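Long-range contacts in epidermin leader peptide processing serine protease EpiP (Staphylococcus aureus subsp. aureus, PDB 3QFH), which probably cleaves the leader peptide from the precursor of the lantibiotic epidermin, acting as a subtilisin-like serine endopeptidase: residues S272-A277 with D311-V316; D258-A263 with D305-M310; G112-D117 with L433-A438; W103-I108 with I192-N197; S326-F331 with G343-L348. All coordinates share one frame; numbering follows the deposited sequence. Where two conformers were deposited one is given.

Contact 1: S272-A277 with D311-V316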
# COMPACT_ATOMS: atom_id res chain seq x y z
N SER A 272 6.08 1.78 13.41
CA SER A 272 5.92 1.08 12.15
C SER A 272 6.16 2.10 11.05
O SER A 272 5.86 3.29 11.23
CB SER A 272 4.53 0.48 11.97
OG SER A 272 4.28 -0.55 12.90
N ILE A 273 6.73 1.63 9.96
CA ILE A 273 6.99 2.45 8.78
C ILE A 273 5.90 2.11 7.77
O ILE A 273 5.60 0.92 7.56
CB ILE A 273 8.36 2.06 8.11
CG1 ILE A 273 9.50 2.06 9.13
CG2 ILE A 273 8.66 2.98 6.93
CD1 ILE A 273 10.81 1.50 8.57
N VAL A 274 5.34 3.13 7.13
CA VAL A 274 4.33 2.96 6.10
C VAL A 274 4.96 3.26 4.73
O VAL A 274 5.53 4.34 4.50
CB VAL A 274 3.12 3.90 6.34
CG1 VAL A 274 2.12 3.84 5.14
CG2 VAL A 274 2.40 3.56 7.64
N VAL A 275 4.88 2.28 3.83
CA VAL A 275 5.40 2.38 2.47
C VAL A 275 4.20 2.37 1.51
O VAL A 275 3.40 1.44 1.50
CB VAL A 275 6.31 1.19 2.15
CG1 VAL A 275 6.95 1.36 0.74
CG2 VAL A 275 7.37 1.05 3.25
N ALA A 276 4.12 3.39 0.67
CA ALA A 276 3.00 3.56 -0.19
C ALA A 276 3.42 3.64 -1.65
O ALA A 276 4.45 4.22 -1.99
CB ALA A 276 2.27 4.84 0.21
N ALA A 277 2.59 3.09 -2.51
CA ALA A 277 2.83 3.13 -3.94
C ALA A 277 2.44 4.48 -4.51
O ALA A 277 1.40 5.04 -4.16
CB ALA A 277 2.01 2.06 -4.65
N ASP A 311 1.90 12.84 4.83
CA ASP A 311 3.05 12.93 5.70
C ASP A 311 3.38 11.56 6.28
O ASP A 311 2.49 10.74 6.53
CB ASP A 311 2.78 13.91 6.84
CG ASP A 311 2.47 15.32 6.34
OD1 ASP A 311 3.01 15.73 5.28
OD2 ASP A 311 1.69 16.02 7.02
N ASN A 312 4.68 11.34 6.49
CA ASN A 312 5.19 10.13 7.10
C ASN A 312 5.00 8.82 6.33
O ASN A 312 4.74 7.78 6.90
CB ASN A 312 4.65 10.03 8.51
CG ASN A 312 5.06 11.20 9.36
OD1 ASN A 312 6.24 11.52 9.42
ND2 ASN A 312 4.11 11.85 10.04
N VAL A 313 5.11 8.89 5.02
CA VAL A 313 5.02 7.71 4.18
C VAL A 313 6.26 7.67 3.30
O VAL A 313 6.79 8.70 2.91
CB VAL A 313 3.78 7.72 3.27
CG1 VAL A 313 2.50 7.87 4.10
CG2 VAL A 313 3.88 8.82 2.26
N VAL A 314 6.73 6.46 3.01
CA VAL A 314 7.83 6.26 2.08
C VAL A 314 7.08 6.03 0.73
O VAL A 314 6.36 5.03 0.59
CB VAL A 314 8.67 5.04 2.44
CG1 VAL A 314 9.66 4.72 1.31
CG2 VAL A 314 9.38 5.27 3.76
N THR A 315 7.23 6.95 -0.22
CA THR A 315 6.53 6.89 -1.51
C THR A 315 7.43 6.27 -2.55
O THR A 315 8.51 6.80 -2.84
CB THR A 315 6.15 8.29 -1.99
OG1 THR A 315 5.44 8.96 -0.96
CG2 THR A 315 5.27 8.25 -3.26
N VAL A 316 6.95 5.19 -3.16
CA VAL A 316 7.77 4.42 -4.08
C VAL A 316 7.29 4.56 -5.51
O VAL A 316 6.14 4.25 -5.82
CB VAL A 316 7.75 2.93 -3.69
CG1 VAL A 316 8.64 2.10 -4.58
CG2 VAL A 316 8.14 2.77 -2.19
O HOH W 1 6.79 5.87 6.88
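Strand 273-277 and the 314-316 part of strand 314-319 run parallel, their axes 4.7 Å apart at closest approach. Three backbone hydrogen bonds join them. V314 N gives to V274 O at 2.9 Å, in the plane of that carbonyl and almost straight, 171° at the hydrogen. The carbonyl of V314 takes A276 N in return, with V314 O and A276 N 2.8 Å apart. V316 N then meets A276 O at 2.9 Å, nearly along the C=O axis. V314 thus uses both its N-H and its C=O on this neighbour, as one residue of a parallel pair does. Before the first direct bond, one water accepts from V274 N and donates to N312 O at 2.8 Å.

V275, A277, V314 and V316 share one face of the sheet. V275 CG1, anti to its backbone N (chi1 -175°), crosses V316 obliquely and reaches V316 CG2 at 3.5 Å, a tight fit for two methyls. I273 CG2 packs on V314 CG2 at 4.0 Å. On the side of A276 and T315, V274 and V313 lie side by side and point the same way, CG1 to CG1 4.2 Å. A276 CB packs toward V313 CB there. T315 is fixed from outside the pair: its OG1 bonds to A308 O and its N to D337 OD2.

In this subtilisin-like parallel sheet, strand 230-233 bonds to the other edge of 273-277. Helix 382-400 packs on V275 and A277, close to the probable Ser-His-Asp triad. Helix 406-416 meets I273 and V314. Helix 254-269 takes the face of V274 and V313.

Contact 2: D258-A263 with D305-M310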
# COMPACT_ATOMS: atom_id res chain seq x y z
N ASP A 258 -8.53 12.62 6.87
CA ASP A 258 -8.09 12.66 8.26
C ASP A 258 -7.88 11.27 8.81
O ASP A 258 -6.91 11.04 9.52
CB ASP A 258 -9.12 13.37 9.14
CG ASP A 258 -9.19 14.87 8.87
OD1 ASP A 258 -8.28 15.40 8.20
OD2 ASP A 258 -10.15 15.52 9.34
N ALA A 259 -8.79 10.36 8.53
CA ALA A 259 -8.70 8.99 9.04
C ALA A 259 -7.41 8.34 8.56
O ALA A 259 -6.66 7.75 9.35
CB ALA A 259 -9.89 8.16 8.62
N LEU A 260 -7.16 8.48 7.26
CA LEU A 260 -5.97 7.91 6.63
C LEU A 260 -4.65 8.53 7.14
O LEU A 260 -3.71 7.80 7.47
CB LEU A 260 -6.07 8.02 5.10
CG LEU A 260 -5.01 7.26 4.31
CD1 LEU A 260 -4.90 5.78 4.79
CD2 LEU A 260 -5.32 7.33 2.83
N GLN A 261 -4.57 9.86 7.21
CA GLN A 261 -3.36 10.51 7.72
C GLN A 261 -3.18 10.18 9.20
O GLN A 261 -2.07 9.96 9.65
CB GLN A 261 -3.40 12.04 7.54
CG GLN A 261 -2.15 12.74 8.07
CD GLN A 261 -0.90 12.36 7.29
OE1 GLN A 261 -0.61 12.94 6.26
NE2 GLN A 261 -0.17 11.36 7.79
N LYS A 262 -4.28 10.12 9.95
CA LYS A 262 -4.18 9.78 11.39
C LYS A 262 -3.75 8.32 11.58
O LYS A 262 -3.01 8.02 12.49
CB LYS A 262 -5.47 10.09 12.15
CG LYS A 262 -5.72 11.59 12.31
CD LYS A 262 -7.14 11.93 12.80
CE LYS A 262 -7.42 11.45 14.22
NZ LYS A 262 -8.80 11.84 14.68
N ALA A 263 -4.20 7.43 10.71
CA ALA A 263 -3.80 6.02 10.78
C ALA A 263 -2.27 5.92 10.60
O ALA A 263 -1.58 5.25 11.36
CB ALA A 263 -4.52 5.20 9.72
N ASP A 305 -3.27 12.72 -4.26
CA ASP A 305 -2.98 11.31 -4.46
C ASP A 305 -2.62 10.78 -3.06
O ASP A 305 -1.59 11.16 -2.53
CB ASP A 305 -1.82 11.16 -5.45
CG ASP A 305 -1.49 9.71 -5.79
OD1 ASP A 305 -2.25 8.81 -5.41
OD2 ASP A 305 -0.45 9.49 -6.45
N VAL A 306 -3.47 9.94 -2.47
CA VAL A 306 -3.23 9.45 -1.11
C VAL A 306 -3.25 7.92 -1.01
O VAL A 306 -3.95 7.25 -1.75
CB VAL A 306 -4.24 10.06 -0.11
CG1 VAL A 306 -4.32 11.57 -0.30
CG2 VAL A 306 -5.60 9.44 -0.24
N PRO A 307 -2.48 7.36 -0.07
CA PRO A 307 -1.63 8.03 0.89
C PRO A 307 -0.23 8.43 0.39
O PRO A 307 0.57 8.92 1.17
CB PRO A 307 -1.50 6.99 2.01
CG PRO A 307 -1.55 5.68 1.28
CD PRO A 307 -2.47 5.89 0.11
N ALA A 308 0.04 8.25 -0.90
CA ALA A 308 1.38 8.53 -1.45
C ALA A 308 1.91 9.93 -1.16
O ALA A 308 3.11 10.09 -0.96
CB ALA A 308 1.43 8.26 -2.96
N SER A 309 1.03 10.93 -1.15
CA SER A 309 1.46 12.32 -0.93
C SER A 309 1.29 12.76 0.52
O SER A 309 1.48 13.91 0.82
CB SER A 309 0.67 13.27 -1.83
OG SER A 309 -0.72 13.22 -1.48
N MET A 310 0.93 11.85 1.41
CA MET A 310 0.71 12.22 2.81
C MET A 310 1.99 12.28 3.63
O MET A 310 3.04 11.84 3.20
CB MET A 310 -0.29 11.27 3.46
CG MET A 310 -1.76 11.58 3.12
SD MET A 310 -2.85 10.34 3.86
CE MET A 310 -4.47 11.10 3.67
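L260 and M310 carry the tight part of this contact, and both are buried. M310 is extended beyond CG (chi2 177°) and reaches across to the helix. It crosses L260 at about a right angle, with M310 CE 3.8 Å from L260 CB and M310 SD 3.8 Å from L260 CG. L260 CG is anti to its backbone N (chi1 -170°). Its CD2 methyl touches V306 CG2 at 3.7 Å and P307 CB at 3.9 Å. All of this is apolar packing, without a hydrogen bond between the segments.

Q261 makes the looser, partly exposed side. Its chain bends at chi2 (65°) and slides past M310 in the opposite direction. Q261 OE1 lies 3.3 Å from M310 CB, but Q261 OE1 accepts its hydrogen bond from D311 N, just beyond M310.

The loop itself is braced internally. A cis peptide precedes P307, and a type I turn runs from P307 to M310. D305 O accepts from S309 N and, in a very short bond of 2.5 Å, from S309 OG, which comes from above the carbonyl plane. This turn leads toward strand 314-319. Helix 254-269 lies in the connection between the adjacent parallel strands 230-233 and 273-277, a beta-alpha-beta crossover of the subtilisin-like fold.

Contact 3: G112-D117 with L433-A438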
# COMPACT_ATOMS: atom_id res chain seq x y z
N GLY A 112 21.32 -11.85 -7.35
CA GLY A 112 21.14 -12.86 -6.31
C GLY A 112 22.22 -12.91 -5.26
O GLY A 112 22.06 -13.61 -4.26
N ALA A 113 23.32 -12.18 -5.46
CA ALA A 113 24.41 -12.16 -4.47
C ALA A 113 23.97 -11.63 -3.10
O ALA A 113 24.51 -12.05 -2.09
CB ALA A 113 25.62 -11.38 -4.98
N SER A 114 23.00 -10.72 -3.05
CA SER A 114 22.59 -10.18 -1.76
C SER A 114 21.89 -11.22 -0.85
O SER A 114 21.87 -11.04 0.38
CB SER A 114 21.73 -8.93 -1.92
OG SER A 114 20.45 -9.23 -2.40
N TYR A 115 21.37 -12.31 -1.43
CA TYR A 115 20.76 -13.36 -0.59
C TYR A 115 21.80 -14.09 0.27
O TYR A 115 21.42 -14.82 1.19
CB TYR A 115 19.93 -14.36 -1.41
CG TYR A 115 18.72 -13.72 -2.07
CD1 TYR A 115 17.64 -13.30 -1.31
CD2 TYR A 115 18.67 -13.53 -3.43
CE1 TYR A 115 16.53 -12.71 -1.90
CE2 TYR A 115 17.57 -12.93 -4.03
CZ TYR A 115 16.51 -12.53 -3.26
OH TYR A 115 15.42 -11.94 -3.87
N ASP A 116 23.09 -13.93 -0.02
CA ASP A 116 24.11 -14.56 0.84
C ASP A 116 24.49 -13.65 2.01
O ASP A 116 25.25 -14.06 2.88
CB ASP A 116 25.34 -14.94 0.01
CG ASP A 116 25.02 -15.99 -1.05
OD1 ASP A 116 24.38 -17.00 -0.70
OD2 ASP A 116 25.41 -15.80 -2.22
N ASP A 117 23.95 -12.44 2.04
CA ASP A 117 24.21 -11.46 3.09
C ASP A 117 22.97 -11.19 3.94
O ASP A 117 22.91 -10.18 4.64
CB ASP A 117 24.66 -10.14 2.43
CG ASP A 117 25.89 -10.31 1.53
OD1 ASP A 117 26.81 -11.04 1.94
OD2 ASP A 117 25.93 -9.73 0.43
N LEU A 433 16.20 1.35 -5.83
CA LEU A 433 16.52 0.42 -4.75
C LEU A 433 17.70 -0.52 -5.09
O LEU A 433 17.75 -1.06 -6.20
CB LEU A 433 15.26 -0.44 -4.51
CG LEU A 433 15.29 -1.54 -3.44
CD1 LEU A 433 15.60 -0.98 -2.06
CD2 LEU A 433 13.95 -2.28 -3.45
N ASP A 434 18.65 -0.68 -4.16
CA ASP A 434 19.79 -1.61 -4.34
C ASP A 434 19.99 -2.35 -3.00
O ASP A 434 20.61 -1.83 -2.05
CB ASP A 434 21.07 -0.89 -4.78
CG ASP A 434 22.22 -1.86 -5.13
OD1 ASP A 434 23.16 -1.41 -5.85
OD2 ASP A 434 22.21 -3.06 -4.73
N VAL A 435 19.42 -3.54 -2.93
CA VAL A 435 19.41 -4.35 -1.72
C VAL A 435 20.80 -4.85 -1.39
O VAL A 435 21.16 -4.97 -0.21
CB VAL A 435 18.38 -5.50 -1.85
CG1 VAL A 435 18.43 -6.45 -0.66
CG2 VAL A 435 16.97 -4.91 -2.04
N TYR A 436 21.61 -5.12 -2.41
CA TYR A 436 22.97 -5.58 -2.14
C TYR A 436 23.73 -4.50 -1.36
O TYR A 436 24.40 -4.80 -0.35
CB TYR A 436 23.68 -5.94 -3.43
CG TYR A 436 25.09 -6.39 -3.23
CD1 TYR A 436 25.38 -7.72 -2.93
CD2 TYR A 436 26.15 -5.50 -3.40
CE1 TYR A 436 26.68 -8.15 -2.76
CE2 TYR A 436 27.47 -5.92 -3.22
CZ TYR A 436 27.72 -7.25 -2.91
OH TYR A 436 29.01 -7.67 -2.75
N LYS A 437 23.62 -3.26 -1.82
CA LYS A 437 24.27 -2.16 -1.11
C LYS A 437 23.73 -2.00 0.32
O LYS A 437 24.50 -1.83 1.25
CB LYS A 437 24.12 -0.83 -1.85
CG LYS A 437 25.01 -0.67 -3.08
CD LYS A 437 24.94 0.76 -3.64
CE LYS A 437 25.74 0.91 -4.93
NZ LYS A 437 27.22 0.69 -4.76
N ALA A 438 22.41 -2.06 0.47
CA ALA A 438 21.77 -1.87 1.79
C ALA A 438 22.25 -2.89 2.83
O ALA A 438 22.37 -2.57 4.01
CB ALA A 438 20.25 -1.94 1.65
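The 3-10 turn 113-116 lies against the first turn of helix 435-439, with the CA atoms of S114 and Y436 4.6 Å apart. S114 touches with its CB, 3.6 Å from Y436 CA. Its OG sits in the crowded position between backbone N and carbonyl carbon (chi1 72°), which sets S114 OG beside V435 CG1 at 3.9 Å. The Y436 ring is held out by a CG anti to the backbone N. One edge of the ring meets the backbone of the 3-10 turn: S114 N lies near the ring plane, 3.8 Å from Y436 CD1. A113 CB approaches Y436 CE1 at 4.1 Å. D117 OD2 stands 3.6 Å from the same CE1, with carboxylate and ring planes 55° apart; its hydrogen bond goes to N440 ND2.

This short helix is N-capped. D434 OD2 accepts from K437 N at 3.2 Å, in a nearly straight bond of 166° that meets the oxygen from above the carboxylate plane. The contact brings a helix near the C-terminus against the linker between helix 103-108 and strand 126-130. No hydrogen bond crosses between the two segments, so van der Waals packing joins them. V435 also touches L395 of helix 382-400, while D116 forms a salt bridge with R92.

Contact 4: W103-I108 with I192-N197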
# COMPACT_ATOMS: atom_id res chain seq x y z
N TRP A 103 14.08 -10.60 -13.79
CA TRP A 103 15.05 -9.55 -14.07
C TRP A 103 15.02 -8.44 -13.02
O TRP A 103 16.06 -7.88 -12.70
CB TRP A 103 14.83 -8.94 -15.45
CG TRP A 103 13.48 -8.34 -15.68
CD1 TRP A 103 12.42 -8.94 -16.30
CD2 TRP A 103 13.04 -7.03 -15.33
NE1 TRP A 103 11.35 -8.09 -16.33
CE2 TRP A 103 11.70 -6.91 -15.73
CE3 TRP A 103 13.65 -5.93 -14.69
CZ2 TRP A 103 10.96 -5.74 -15.53
CZ3 TRP A 103 12.92 -4.78 -14.49
CH2 TRP A 103 11.59 -4.69 -14.91
N ASP A 104 13.83 -8.12 -12.54
CA ASP A 104 13.64 -7.06 -11.57
C ASP A 104 14.30 -7.38 -10.21
O ASP A 104 14.86 -6.50 -9.58
CB ASP A 104 12.13 -6.82 -11.39
CG ASP A 104 11.37 -8.08 -10.96
OD1 ASP A 104 11.55 -9.16 -11.60
OD2 ASP A 104 10.59 -7.98 -9.99
N MET A 105 14.24 -8.65 -9.81
CA MET A 105 14.79 -9.11 -8.54
C MET A 105 16.31 -9.23 -8.70
O MET A 105 17.07 -8.90 -7.78
CB MET A 105 14.12 -10.45 -8.16
CG MET A 105 14.08 -10.75 -6.68
SD MET A 105 13.20 -9.45 -5.73
CE MET A 105 11.48 -9.66 -6.13
N ASN A 106 16.76 -9.65 -9.87
CA ASN A 106 18.19 -9.71 -10.12
C ASN A 106 18.84 -8.32 -10.10
O ASN A 106 19.94 -8.16 -9.57
CB ASN A 106 18.52 -10.42 -11.44
CG ASN A 106 18.50 -11.92 -11.29
OD1 ASN A 106 19.55 -12.53 -11.20
ND2 ASN A 106 17.31 -12.50 -11.15
N LYS A 107 18.14 -7.35 -10.66
CA LYS A 107 18.63 -5.99 -10.76
C LYS A 107 18.95 -5.39 -9.38
O LYS A 107 19.97 -4.74 -9.20
CB LYS A 107 17.56 -5.12 -11.45
CG LYS A 107 18.03 -3.76 -11.88
CD LYS A 107 19.06 -3.88 -13.00
CE LYS A 107 19.62 -2.53 -13.42
NZ LYS A 107 20.54 -1.95 -12.40
N ILE A 108 18.09 -5.64 -8.41
CA ILE A 108 18.25 -5.04 -7.09
C ILE A 108 19.09 -5.86 -6.11
O ILE A 108 19.40 -5.36 -5.04
CB ILE A 108 16.88 -4.68 -6.48
CG1 ILE A 108 16.09 -5.93 -6.06
CG2 ILE A 108 16.08 -3.84 -7.48
CD1 ILE A 108 14.74 -5.64 -5.41
N ILE A 192 11.53 -16.05 -5.94
CA ILE A 192 12.12 -15.50 -4.71
C ILE A 192 11.78 -14.01 -4.53
O ILE A 192 11.99 -13.22 -5.43
CB ILE A 192 13.66 -15.60 -4.72
CG1 ILE A 192 14.13 -17.00 -5.14
CG2 ILE A 192 14.20 -15.18 -3.37
CD1 ILE A 192 13.67 -18.09 -4.26
N GLY A 193 11.24 -13.65 -3.38
CA GLY A 193 10.94 -12.24 -3.08
C GLY A 193 12.16 -11.53 -2.52
O GLY A 193 13.25 -12.10 -2.43
N VAL A 194 11.97 -10.28 -2.09
CA VAL A 194 13.09 -9.49 -1.57
C VAL A 194 13.51 -10.00 -0.21
O VAL A 194 14.69 -10.04 0.08
CB VAL A 194 12.73 -7.96 -1.50
CG1 VAL A 194 13.88 -7.14 -0.85
CG2 VAL A 194 12.43 -7.46 -2.89
N ALA A 195 12.54 -10.42 0.60
CA ALA A 195 12.78 -10.86 1.97
C ALA A 195 12.23 -12.27 2.16
O ALA A 195 11.21 -12.45 2.83
CB ALA A 195 12.09 -9.86 2.97
N PRO A 196 12.92 -13.29 1.61
CA PRO A 196 12.43 -14.67 1.60
C PRO A 196 12.31 -15.42 2.92
O PRO A 196 11.70 -16.49 2.94
CB PRO A 196 13.43 -15.39 0.68
CG PRO A 196 14.63 -14.54 0.65
CD PRO A 196 14.20 -13.14 0.90
N ASN A 197 12.88 -14.88 4.01
CA ASN A 197 12.80 -15.53 5.32
C ASN A 197 11.91 -14.78 6.32
O ASN A 197 11.74 -15.21 7.44
CB ASN A 197 14.21 -15.69 5.89
CG ASN A 197 15.14 -16.49 4.96
OD1 ASN A 197 14.70 -17.36 4.22
ND2 ASN A 197 16.43 -16.17 5.01
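M105 and V194 cross obliquely, and their meeting carries this buried contact. M105 CG is anti to the backbone N (chi1 -154°). The chain then bends twice, at chi2 (58°) and chi3 (73°), so that the thioether curls against the loop 192-194. M105 SD rests on the V194 CG2 methyl at 3.6 Å. The terminal methyl turns along the loop backbone, with M105 CE 3.7 Å from I192 O. M105 CG is nearer still to that carbonyl, 3.5 Å from I192 O. SD also passes the bare backbone of G193, 4.0 Å from G193 C.

I108 comes at V194 from another direction, at about a right angle. Its CG1 takes the crowded position between backbone N and carbonyl carbon, and I108 CD1 reaches V194 CG2 at 3.9 Å. One methyl of V194 therefore serves both M105 and I108, three positions apart in the chain. No hydrogen bond links the two segments. The loop's polar backbone is met from elsewhere: Y115 OH bonds to G193 O, and Q102 OE1 accepts from I192 N.

The side chains of M105, I108 and V194 all touch K388 of helix 382-400, whose NZ forms a salt bridge with D104. G193 is backbone-bonded to A187, just past helix 177-186, and V194 and A195 to Q184 and T185 in its last turn. Helix 103-108 thus packs between this loop and the edge strand 338-341, where W103, D104 and I108 touch P341.

Contact 5: S326-F331 with G343-L348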
# COMPACT_ATOMS: atom_id res chain seq x y z
N SER A 326 9.11 4.23 -15.07
CA SER A 326 8.03 3.66 -15.83
C SER A 326 7.14 4.79 -16.34
O SER A 326 6.89 5.77 -15.64
CB SER A 326 7.20 2.74 -14.95
OG SER A 326 7.98 1.69 -14.44
N GLU A 327 6.63 4.63 -17.56
CA GLU A 327 5.78 5.67 -18.17
C GLU A 327 4.48 5.90 -17.37
O GLU A 327 3.92 6.99 -17.38
CB GLU A 327 5.46 5.34 -19.64
CG GLU A 327 4.53 4.15 -19.89
CD GLU A 327 5.17 2.78 -19.72
OE1 GLU A 327 4.44 1.79 -19.93
OE2 GLU A 327 6.38 2.67 -19.37
N PHE A 328 4.02 4.87 -16.67
CA PHE A 328 2.80 4.99 -15.89
C PHE A 328 3.04 5.50 -14.46
O PHE A 328 2.09 5.74 -13.73
CB PHE A 328 2.10 3.63 -15.81
CG PHE A 328 2.98 2.48 -15.31
CD1 PHE A 328 3.43 1.51 -16.20
CD2 PHE A 328 3.33 2.37 -13.99
CE1 PHE A 328 4.23 0.47 -15.78
CE2 PHE A 328 4.12 1.32 -13.54
CZ PHE A 328 4.58 0.36 -14.44
N SER A 329 4.29 5.67 -14.04
CA SER A 329 4.52 6.07 -12.65
C SER A 329 4.28 7.54 -12.38
O SER A 329 4.78 8.41 -13.09
CB SER A 329 5.95 5.74 -12.21
OG SER A 329 6.08 5.90 -10.79
N ASN A 330 3.49 7.83 -11.38
CA ASN A 330 3.39 9.20 -10.93
C ASN A 330 4.78 9.59 -10.40
O ASN A 330 5.63 8.72 -10.11
CB ASN A 330 2.34 9.38 -9.84
CG ASN A 330 0.90 9.31 -10.36
OD1 ASN A 330 0.64 9.08 -11.56
ND2 ASN A 330 -0.04 9.54 -9.46
N PHE A 331 5.02 10.88 -10.30
CA PHE A 331 6.27 11.40 -9.79
C PHE A 331 6.10 12.87 -9.42
O PHE A 331 5.01 13.45 -9.56
CB PHE A 331 7.33 11.29 -10.87
CG PHE A 331 7.05 12.12 -12.09
CD1 PHE A 331 7.68 13.34 -12.27
CD2 PHE A 331 6.12 11.69 -13.04
CE1 PHE A 331 7.41 14.11 -13.38
CE2 PHE A 331 5.85 12.46 -14.16
CZ PHE A 331 6.50 13.68 -14.33
N GLY A 343 8.09 -2.32 -13.89
CA GLY A 343 7.80 -2.69 -15.25
C GLY A 343 7.46 -1.58 -16.21
O GLY A 343 7.62 -0.42 -15.91
N SER A 344 7.01 -1.98 -17.39
CA SER A 344 6.67 -1.03 -18.43
C SER A 344 5.82 -1.73 -19.49
O SER A 344 5.81 -2.97 -19.58
CB SER A 344 7.95 -0.49 -19.09
OG SER A 344 7.65 0.32 -20.22
N PHE A 345 5.12 -0.92 -20.29
CA PHE A 345 4.33 -1.43 -21.41
C PHE A 345 4.79 -0.76 -22.70
O PHE A 345 4.08 -0.79 -23.70
CB PHE A 345 2.82 -1.22 -21.21
CG PHE A 345 2.24 -2.07 -20.10
CD1 PHE A 345 2.11 -3.43 -20.27
CD2 PHE A 345 1.84 -1.51 -18.91
CE1 PHE A 345 1.60 -4.23 -19.23
CE2 PHE A 345 1.32 -2.29 -17.89
CZ PHE A 345 1.20 -3.65 -18.06
N ALA A 346 6.01 -0.20 -22.68
CA ALA A 346 6.55 0.48 -23.87
C ALA A 346 6.60 -0.45 -25.07
O ALA A 346 6.22 -0.08 -26.15
CB ALA A 346 7.94 1.05 -23.58
N TYR A 347 7.07 -1.67 -24.86
CA TYR A 347 7.13 -2.63 -25.94
C TYR A 347 5.77 -2.98 -26.51
O TYR A 347 5.62 -3.08 -27.73
CB TYR A 347 7.79 -3.93 -25.50
CG TYR A 347 9.27 -3.88 -25.37
CD1 TYR A 347 10.07 -3.31 -26.38
CD2 TYR A 347 9.90 -4.51 -24.32
CE1 TYR A 347 11.45 -3.32 -26.28
CE2 TYR A 347 11.25 -4.54 -24.21
CZ TYR A 347 12.03 -3.95 -25.18
OH TYR A 347 13.37 -4.00 -25.02
N LEU A 348 4.80 -3.18 -25.63
CA LEU A 348 3.44 -3.50 -26.03
C LEU A 348 2.88 -2.40 -26.89
O LEU A 348 2.33 -2.65 -27.96
CB LEU A 348 2.55 -3.72 -24.79
CG LEU A 348 1.04 -3.89 -25.03
CD1 LEU A 348 0.79 -5.07 -25.94
CD2 LEU A 348 0.32 -4.05 -23.69
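The F328 ring carries S326 CB over one face, 3.5 Å above the plane and offset toward the rim. G343 O approaches the same ring obliquely, 3.5 Å from F328 CZ. The F345 ring is a looser neighbour, with F345 CD2 4.4 Å from F328 CD1.

The other flat group is the E327 carboxylate, and both its oxygens work. Each uses its syn lone pair, the one on the side of the other oxygen. E327 OE1 accepts from F345 N at 2.8 Å, with 157° at the hydrogen. E327 OE2 accepts from S344 OG at 2.8 Å. This two-pronged grip fixes the rotation of the carboxylate. The side chain gets there by a crowded first torsion (chi1 70°) and a bend at chi2 (-76°). S326 OG adds a third bond, giving to G343 O at 2.6 Å in the plane of that carbonyl; it also bonds with S318 OG.

S344 OG passes the chain of bonds on. It accepts from A346 N at 3.0 Å, which makes an ST turn at the start of helix 346-358. The negative E327 beside this N-terminus would probably interact favourably with the helix dipole. S326 to S329 form a type I turn, closed by S329 N on S326 O.

The contact ties the loop between strands 314-319 and 338-341 to the connection from strand 338-341 into helix 346-358. S326 is hydrogen-bonded through its backbone to S318 of the first strand. E365 of helix 361-365 accepts from Y347 N and L348 N in the first turn of helix 346-358.

In the fold
Contacts 1, 2 and 4 are buried; contacts 3 and 5 are partly buried. Contacts 1 and 2 lie nearest the chain's centre; contact 4 is buried but as far out as contact 5. Contact 1 is backbone bonding within the sheet. Contacts 2 and 4 are mainly apolar, each built round a methionine. Contact 3 packs a ring and small side chains, whereas contact 5 relies on a carboxylate and hydroxyls. Contacts 1 and 2 touch through T315 with A308 and D311 with Q261; they join successive elements of the chain. Contacts 3 and 4 meet through Y115 with G193 and V435 with I108. Contact 5 reaches contact 2 through N330 and D305, and W103 of contact 4 packs on G343.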